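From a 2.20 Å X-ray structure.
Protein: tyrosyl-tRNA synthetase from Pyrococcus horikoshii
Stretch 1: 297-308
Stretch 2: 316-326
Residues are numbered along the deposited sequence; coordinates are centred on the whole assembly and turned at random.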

ATOM      1  N   ILE A 297      10.901  16.253  36.167  1.00 20.51           N
ATOM      2  CA  ILE A 297      11.094  16.423  37.605  1.00 20.17           C
ATOM      3  C   ILE A 297       9.820  16.287  38.454  1.00 20.62           C
ATOM      4  O   ILE A 297       9.848  15.656  39.509  1.00 20.31           O
ATOM      5  N   PHE A 298       8.711  16.869  38.006  1.00 14.17           N
ATOM      6  CA  PHE A 298       7.458  16.752  38.754  1.00 26.86           C
ATOM      7  C   PHE A 298       6.504  15.780  38.073  1.00 26.92           C
ATOM      8  O   PHE A 298       5.287  15.982  38.071  1.00 24.20           O
ATOM      9  N   ARG A 299       7.068  14.735  37.475  1.00 28.54           N
ATOM     10  CA  ARG A 299       6.257  13.729  36.813  1.00 34.30           C
ATOM     11  C   ARG A 299       5.284  13.201  37.852  1.00 34.31           C
ATOM     12  O   ARG A 299       4.105  13.025  37.580  1.00 37.93           O
ATOM     13  N   GLU A 300       5.799  12.951  39.047  1.00 38.55           N
ATOM     14  CA  GLU A 300       4.977  12.472  40.143  1.00 47.25           C
ATOM     15  C   GLU A 300       5.112  13.440  41.306  1.00 51.45           C
ATOM     16  O   GLU A 300       6.193  13.608  41.866  1.00 53.35           O
ATOM     17  N   GLU A 301       4.016  14.100  41.653  1.00 55.88           N
ATOM     18  CA  GLU A 301       4.032  15.035  42.764  1.00 57.26           C
ATOM     19  C   GLU A 301       2.905  14.715  43.743  1.00 57.69           C
ATOM     20  O   GLU A 301       1.905  14.094  43.377  1.00 58.54           O
ATOM     21  N   PRO A 302       3.057  15.134  45.009  1.00 58.41           N
ATOM     22  CA  PRO A 302       4.223  15.875  45.500  1.00 52.45           C
ATOM     23  C   PRO A 302       5.538  15.102  45.512  1.00 48.98           C
ATOM     24  O   PRO A 302       5.576  13.871  45.614  1.00 45.89           O
ATOM     25  N   THR A 303       6.616  15.861  45.391  1.00 40.99           N
ATOM     26  CA  THR A 303       7.962  15.332  45.401  1.00 40.66           C
ATOM     27  C   THR A 303       8.792  16.458  45.997  1.00 40.13           C
ATOM     28  O   THR A 303       8.243  17.463  46.447  1.00 44.14           O
ATOM     29  N   GLU A 304      10.107  16.296  46.011  1.00 41.02           N
ATOM     30  CA  GLU A 304      10.970  17.329  46.550  1.00 41.77           C
ATOM     31  C   GLU A 304      12.059  17.688  45.556  1.00 37.50           C
ATOM     32  O   GLU A 304      12.883  16.847  45.197  1.00 33.97           O
ATOM     33  N   PHE A 305      12.035  18.933  45.092  1.00 33.85           N
ATOM     34  CA  PHE A 305      13.047  19.424  44.160  1.00 34.32           C
ATOM     35  C   PHE A 305      13.671  20.666  44.789  1.00 29.57           C
ATOM     36  O   PHE A 305      13.010  21.698  44.944  1.00 28.83           O
ATOM     37  N   THR A 306      14.941  20.555  45.153  1.00 26.93           N
ATOM     38  CA  THR A 306      15.646  21.655  45.797  1.00 34.79           C
ATOM     39  C   THR A 306      16.638  22.397  44.913  1.00 31.89           C
ATOM     40  O   THR A 306      17.455  21.786  44.232  1.00 36.56           O
ATOM     41  N   VAL A 307      16.550  23.722  44.929  1.00 32.79           N
ATOM     42  CA  VAL A 307      17.478  24.567  44.184  1.00 29.65           C
ATOM     43  C   VAL A 307      18.377  25.194  45.246  1.00 31.22           C
ATOM     44  O   VAL A 307      17.913  25.990  46.069  1.00 27.75           O
ATOM     45  N   HIS A 308      19.651  24.808  45.251  1.00 31.02           N
ATOM     46  CA  HIS A 308      20.596  25.335  46.226  1.00 33.28           C
ATOM     47  C   HIS A 308      21.153  26.673  45.763  1.00 36.03           C
ATOM     48  O   HIS A 308      21.633  26.797  44.636  1.00 37.52           O
ATOM     49  N   ASP A 316      18.728  28.234  49.817  1.00 31.58           N
ATOM     50  CA  ASP A 316      18.144  26.997  49.304  1.00 31.16           C
ATOM     51  C   ASP A 316      16.630  27.043  49.374  1.00 32.28           C
ATOM     52  O   ASP A 316      16.060  27.567  50.330  1.00 33.02           O
ATOM     53  N   VAL A 317      15.982  26.501  48.351  1.00 33.57           N
ATOM     54  CA  VAL A 317      14.529  26.450  48.311  1.00 34.29           C
ATOM     55  C   VAL A 317      14.111  25.088  47.774  1.00 37.37           C
ATOM     56  O   VAL A 317      14.614  24.630  46.750  1.00 39.93           O
ATOM     57  N   THR A 318      13.200  24.435  48.488  1.00 37.40           N
ATOM     58  CA  THR A 318      12.715  23.118  48.092  1.00 36.82           C
ATOM     59  C   THR A 318      11.274  23.204  47.623  1.00 34.97           C
ATOM     60  O   THR A 318      10.416  23.735  48.327  1.00 38.32           O
ATOM     61  N   TYR A 319      11.015  22.700  46.422  1.00 32.47           N
ATOM     62  CA  TYR A 319       9.664  22.721  45.880  1.00 33.00           C
ATOM     63  C   TYR A 319       9.028  21.338  45.945  1.00 33.05           C
ATOM     64  O   TYR A 319       9.714  20.322  45.810  1.00 32.54           O
ATOM     65  N   THR A 320       7.716  21.305  46.154  1.00 31.29           N
ATOM     66  CA  THR A 320       6.999  20.041  46.242  1.00 34.04           C
ATOM     67  C   THR A 320       6.075  19.841  45.057  1.00 33.81           C
ATOM     68  O   THR A 320       5.723  18.710  44.721  1.00 40.65           O
ATOM     69  N   THR A 321       5.665  20.937  44.429  1.00 33.39           N
ATOM     70  CA  THR A 321       4.796  20.839  43.264  1.00 32.79           C
ATOM     71  C   THR A 321       5.306  21.775  42.179  1.00 36.78           C
ATOM     72  O   THR A 321       5.971  22.771  42.465  1.00 33.53           O
ATOM     73  N   PHE A 322       4.997  21.449  40.930  1.00 32.31           N
ATOM     74  CA  PHE A 322       5.434  22.275  39.826  1.00 30.29           C
ATOM     75  C   PHE A 322       4.841  23.668  39.958  1.00 34.20           C
ATOM     76  O   PHE A 322       5.518  24.673  39.714  1.00 30.63           O
ATOM     77  N   GLU A 323       3.575  23.725  40.357  1.00 35.20           N
ATOM     78  CA  GLU A 323       2.885  24.995  40.499  1.00 35.91           C
ATOM     79  C   GLU A 323       3.638  25.983  41.387  1.00 32.50           C
ATOM     80  O   GLU A 323       3.750  27.156  41.043  1.00 27.86           O
ATOM     81  N   GLU A 324       4.152  25.520  42.524  1.00 34.68           N
ATOM     82  CA  GLU A 324       4.907  26.407  43.416  1.00 38.22           C
ATOM     83  C   GLU A 324       6.113  26.966  42.664  1.00 39.29           C
ATOM     84  O   GLU A 324       6.358  28.177  42.661  1.00 37.18           O
ATOM     85  N   LEU A 325       6.868  26.070  42.028  1.00 33.69           N
ATOM     86  CA  LEU A 325       8.059  26.475  41.294  1.00 30.68           C
ATOM     87  C   LEU A 325       7.727  27.454  40.184  1.00 27.66           C
ATOM     88  O   LEU A 325       8.414  28.460  40.005  1.00 30.99           O
ATOM     89  N   LYS A 326       6.673  27.159  39.437  1.00 27.73           N
ATOM     90  CA  LYS A 326       6.257  28.017  38.339  1.00 31.57           C
ATOM     91  C   LYS A 326       5.926  29.424  38.846  1.00 35.65           C
ATOM     92  O   LYS A 326       6.293  30.420  38.216  1.00 36.94           O
TER

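The two stretches pair as antiparallel strands, 305-307 against 317-319, and the chain on one side of this ladder adds a helix start to the contact. Alternation along the strands sorts the side chains. Phe305, Val307, Val317 and Tyr319 lie on one face of the sheet; Thr306 and Thr318 lie on the other. The backbone holds the register: Phe305 N to Tyr319 O is 2.8 Å and Tyr319 N to Phe305 O is 2.7 Å, both hydrogen bonds. Val307 and Val317 form a second such pair, with Val307 N to Val317 O at 2.8 Å and Val317 N to Val307 O at 3.0 Å.

On the apolar face, Val307 is t and Val317 is p. Their side chains meet at Val307 CB and Val317 CG1, 3.9 Å apart. Tyr319 takes the m rotamer, with chi2 near 90°. Val307 CG2 reaches the edge of its ring, 4.2 Å from Tyr319 CE1. Tyr319 OH is hydrogen-bonded just outside the two stretches. Phe305 is t. This rotamer brings its ring to Leu325 of the helix, where Phe305 CD2 and Leu325 CD1 are 3.8 Å apart. The methyl lies at the edge of the ring. Leu325, t at both chi angles, points toward the first stretch.

Phe298 also points in. It is the first residue after a helix to leave helical phi/psi. Its chi1 is m and its chi2 is 90°, and the ring fits against the turn into the second helix. Backbone covers one ring face: Phe298 CD2 is 3.4 Å from Phe322 N, and Phe298 CE2 is 3.4 Å from Thr321 C. At the ring edge, Phe298 CZ is 3.9 Å from Tyr319 CB. Leu325 CD1 approaches obliquely, 4.1 Å from Phe298 CE1. The same methyl thus touches both phenylalanines of the first stretch. Phe322 CB lies 3.9 Å from Phe298 CG, but the t rotamer of Phe322 leads its ring away.

On the other strand face, Thr306 and Thr318 are both m. Their CA atoms are only 4.0 Å apart, in a non-hydrogen-bonded pair, so matching rotamers bring the hydroxyls together. Thr306 OG1 and Thr318 OG1 form a hydrogen bond of 2.5 Å.

Glu301 points toward the second stretch, with chi1 p and chi2 t. This sets its carboxylate beside the helix start, where Glu301 OE1 accepts from Phe322 N at 3.0 Å. Water 1 donates to Glu301 OE1 at 2.7 Å and accepts from Glu323 N at 2.9 Å, so it links the carboxylate to the next amide. Thr321, p, is the N-cap; Thr321 OG1 accepts from Glu324 N at 3.3 Å. Glu324, m then t, turns its carboxylate back, and Glu324 OE1 accepts from Thr320 N at 2.8 Å. Free amides at the helix start are thereby met by side chains and water.

At the far end of the ladder, Asp316 is m. Asp316 OD1 lies 3.4 Å from His308 CB.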

ATOM      1  CB  ILE A 297      11.798  17.773  37.885  1.00 21.91           C
ATOM      2  CG1 ILE A 297      13.154  17.779  37.158  1.00 22.37           C
ATOM      3  CG2 ILE A 297      11.982  17.974  39.392  1.00 17.27           C
ATOM      4  CD1 ILE A 297      13.949  19.075  37.271  1.00 27.01           C
ATOM      5  CB  PHE A 298       6.772  18.120  38.918  1.00 23.31           C
ATOM      6  CG  PHE A 298       7.511  19.043  39.830  1.00 28.76           C
ATOM      7  CD1 PHE A 298       8.478  19.909  39.331  1.00 30.64           C
ATOM      8  CD2 PHE A 298       7.320  18.972  41.207  1.00 31.35           C
ATOM      9  CE1 PHE A 298       9.251  20.685  40.188  1.00 28.28           C
ATOM     10  CE2 PHE A 298       8.088  19.741  42.073  1.00 30.80           C
ATOM     11  CZ  PHE A 298       9.058  20.598  41.561  1.00 35.80           C
ATOM     12  CB  ARG A 299       7.126  12.585  36.300  1.00 32.96           C
ATOM     13  CG  ARG A 299       6.316  11.500  35.638  1.00 30.11           C
ATOM     14  CD  ARG A 299       7.230  10.524  34.977  1.00 32.36           C
ATOM     15  NE  ARG A 299       7.975   9.727  35.940  1.00 36.67           N
ATOM     16  CZ  ARG A 299       7.560   8.556  36.411  1.00 35.31           C
ATOM     17  NH1 ARG A 299       6.402   8.051  36.010  1.00 28.59           N
ATOM     18  NH2 ARG A 299       8.323   7.878  37.256  1.00 42.27           N
ATOM     19  CB  GLU A 300       5.419  11.076  40.577  1.00 48.31           C
ATOM     20  CG  GLU A 300       5.364  10.040  39.460  1.00 59.45           C
ATOM     21  CD  GLU A 300       5.557   8.625  39.967  1.00 61.17           C
ATOM     22  OE1 GLU A 300       5.500   7.679  39.151  1.00 67.54           O
ATOM     23  OE2 GLU A 300       5.765   8.459  41.185  1.00 70.65           O
ATOM     24  CB  GLU A 301       3.951  16.489  42.254  1.00 57.24           C
ATOM     25  CG  GLU A 301       2.891  16.766  41.203  1.00 60.70           C
ATOM     26  CD  GLU A 301       3.065  18.127  40.536  1.00 59.35           C
ATOM     27  OE1 GLU A 301       3.110  19.147  41.252  1.00 53.82           O
ATOM     28  OE2 GLU A 301       3.153  18.177  39.289  1.00 64.20           O
ATOM     29  CB  PRO A 302       3.791  16.309  46.895  1.00 53.89           C
ATOM     30  CG  PRO A 302       2.938  15.153  47.336  1.00 59.72           C
ATOM     31  CD  PRO A 302       2.098  14.885  46.102  1.00 60.90           C
ATOM     32  CB  THR A 303       8.455  15.009  43.966  1.00 42.87           C
ATOM     33  OG1 THR A 303       9.821  14.570  44.012  1.00 40.92           O
ATOM     34  CG2 THR A 303       8.345  16.239  43.072  1.00 43.16           C
ATOM     35  CB  GLU A 304      11.601  16.870  47.870  1.00 46.57           C
ATOM     36  CG  GLU A 304      10.706  17.064  49.092  1.00 56.78           C
ATOM     37  CD  GLU A 304      11.356  16.567  50.374  1.00 62.17           C
ATOM     38  OE1 GLU A 304      12.546  16.873  50.596  1.00 59.43           O
ATOM     39  OE2 GLU A 304      10.676  15.876  51.163  1.00 70.69           O
ATOM     40  CB  PHE A 305      12.432  19.774  42.800  1.00 29.98           C
ATOM     41  CG  PHE A 305      13.441  20.281  41.801  1.00 28.28           C
ATOM     42  CD1 PHE A 305      14.581  19.532  41.498  1.00 24.53           C
ATOM     43  CD2 PHE A 305      13.260  21.509  41.168  1.00 26.12           C
ATOM     44  CE1 PHE A 305      15.533  19.998  40.577  1.00 27.37           C
ATOM     45  CE2 PHE A 305      14.208  21.990  40.239  1.00 28.60           C
ATOM     46  CZ  PHE A 305      15.346  21.230  39.946  1.00 20.57           C
ATOM     47  CB  THR A 306      16.424  21.157  47.049  1.00 33.22           C
ATOM     48  OG1 THR A 306      15.505  20.590  47.987  1.00 33.00           O
ATOM     49  CG2 THR A 306      17.169  22.313  47.722  1.00 30.56           C
ATOM     50  CB  VAL A 307      16.750  25.687  43.411  1.00 30.78           C
ATOM     51  CG1 VAL A 307      17.774  26.610  42.737  1.00 22.39           C
ATOM     52  CG2 VAL A 307      15.815  25.077  42.366  1.00 29.25           C
ATOM     53  CB  HIS A 308      21.754  24.358  46.448  1.00 37.90           C
ATOM     54  CG  HIS A 308      21.323  23.013  46.941  1.00 41.80           C
ATOM     55  ND1 HIS A 308      21.058  21.958  46.094  1.00 40.01           N
ATOM     56  CD2 HIS A 308      21.075  22.562  48.193  1.00 40.95           C
ATOM     57  CE1 HIS A 308      20.663  20.917  46.802  1.00 46.48           C
ATOM     58  NE2 HIS A 308      20.663  21.257  48.079  1.00 49.34           N
ATOM     59  CB  ASP A 316      18.621  25.781  50.108  1.00 33.28           C
ATOM     60  CG  ASP A 316      20.121  25.608  50.077  1.00 34.49           C
ATOM     61  OD1 ASP A 316      20.776  26.170  49.178  1.00 36.73           O
ATOM     62  OD2 ASP A 316      20.650  24.892  50.949  1.00 46.56           O
ATOM     63  CB  VAL A 317      13.925  27.582  47.428  1.00 34.99           C
ATOM     64  CG1 VAL A 317      14.517  27.547  46.024  1.00 35.44           C
ATOM     65  CG2 VAL A 317      12.404  27.437  47.370  1.00 30.28           C
ATOM     66  CB  THR A 318      12.809  22.124  49.263  1.00 35.48           C
ATOM     67  OG1 THR A 318      14.185  21.949  49.620  1.00 33.45           O
ATOM     68  CG2 THR A 318      12.214  20.776  48.880  1.00 38.96           C
ATOM     69  CB  TYR A 319       9.676  23.207  44.435  1.00 31.17           C
ATOM     70  CG  TYR A 319      10.210  24.608  44.271  1.00 33.51           C
ATOM     71  CD1 TYR A 319      11.568  24.837  44.043  1.00 29.37           C
ATOM     72  CD2 TYR A 319       9.355  25.710  44.330  1.00 32.65           C
ATOM     73  CE1 TYR A 319      12.064  26.131  43.874  1.00 29.41           C
ATOM     74  CE2 TYR A 319       9.841  27.008  44.163  1.00 34.23           C
ATOM     75  CZ  TYR A 319      11.194  27.209  43.934  1.00 32.06           C
ATOM     76  OH  TYR A 319      11.670  28.483  43.754  1.00 34.35           O
ATOM     77  CB  THR A 320       6.172  19.951  47.537  1.00 35.04           C
ATOM     78  OG1 THR A 320       5.258  21.053  47.597  1.00 35.03           O
ATOM     79  CG2 THR A 320       7.092  19.979  48.754  1.00 30.19           C
ATOM     80  CB  THR A 321       3.335  21.220  43.583  1.00 38.69           C
ATOM     81  OG1 THR A 321       3.245  22.631  43.809  1.00 36.34           O
ATOM     82  CG2 THR A 321       2.843  20.469  44.822  1.00 37.79           C
ATOM     83  CB  PHE A 322       5.002  21.665  38.500  1.00 20.57           C
ATOM     84  CG  PHE A 322       5.296  22.542  37.317  1.00 25.27           C
ATOM     85  CD1 PHE A 322       6.608  22.852  36.974  1.00 19.64           C
ATOM     86  CD2 PHE A 322       4.262  23.085  36.565  1.00 22.24           C
ATOM     87  CE1 PHE A 322       6.883  23.690  35.903  1.00 23.27           C
ATOM     88  CE2 PHE A 322       4.527  23.924  35.486  1.00 26.36           C
ATOM     89  CZ  PHE A 322       5.842  24.227  35.157  1.00 27.25           C
ATOM     90  CB  GLU A 323       1.470  24.773  41.034  1.00 39.00           C
ATOM     91  CG  GLU A 323       0.540  25.916  40.694  1.00 54.46           C
ATOM     92  CD  GLU A 323       0.430  26.139  39.192  1.00 63.87           C
ATOM     93  OE1 GLU A 323      -0.031  27.229  38.785  1.00 68.93           O
ATOM     94  OE2 GLU A 323       0.799  25.224  38.417  1.00 67.45           O
ATOM     95  CB  GLU A 324       5.439  25.661  44.644  1.00 38.02           C
ATOM     96  CG  GLU A 324       4.452  24.778  45.372  1.00 49.45           C
ATOM     97  CD  GLU A 324       5.079  24.105  46.584  1.00 50.36           C
ATOM     98  OE1 GLU A 324       6.261  23.704  46.501  1.00 49.90           O
ATOM     99  OE2 GLU A 324       4.387  23.968  47.616  1.00 56.48           O
ATOM    100  CB  LEU A 325       8.787  25.250  40.722  1.00 24.81           C
ATOM    101  CG  LEU A 325      10.092  25.560  39.975  1.00 22.77           C
ATOM    102  CD1 LEU A 325      11.006  24.352  40.014  1.00 21.63           C
ATOM    103  CD2 LEU A 325       9.791  25.978  38.537  1.00 14.01           C
ATOM    104  CB  LYS A 326       5.041  27.408  37.638  1.00 27.05           C
ATOM    105  CG  LYS A 326       4.551  28.197  36.445  1.00 28.98           C
ATOM    106  CD  LYS A 326       3.322  27.530  35.846  1.00 33.38           C
ATOM    107  CE  LYS A 326       2.831  28.300  34.635  1.00 38.85           C
ATOM    108  NZ  LYS A 326       1.617  27.700  34.033  1.00 45.98           N
TER
HETATM  109  O   HOH W   1       1.915  21.313  40.219  1.00 34.29           O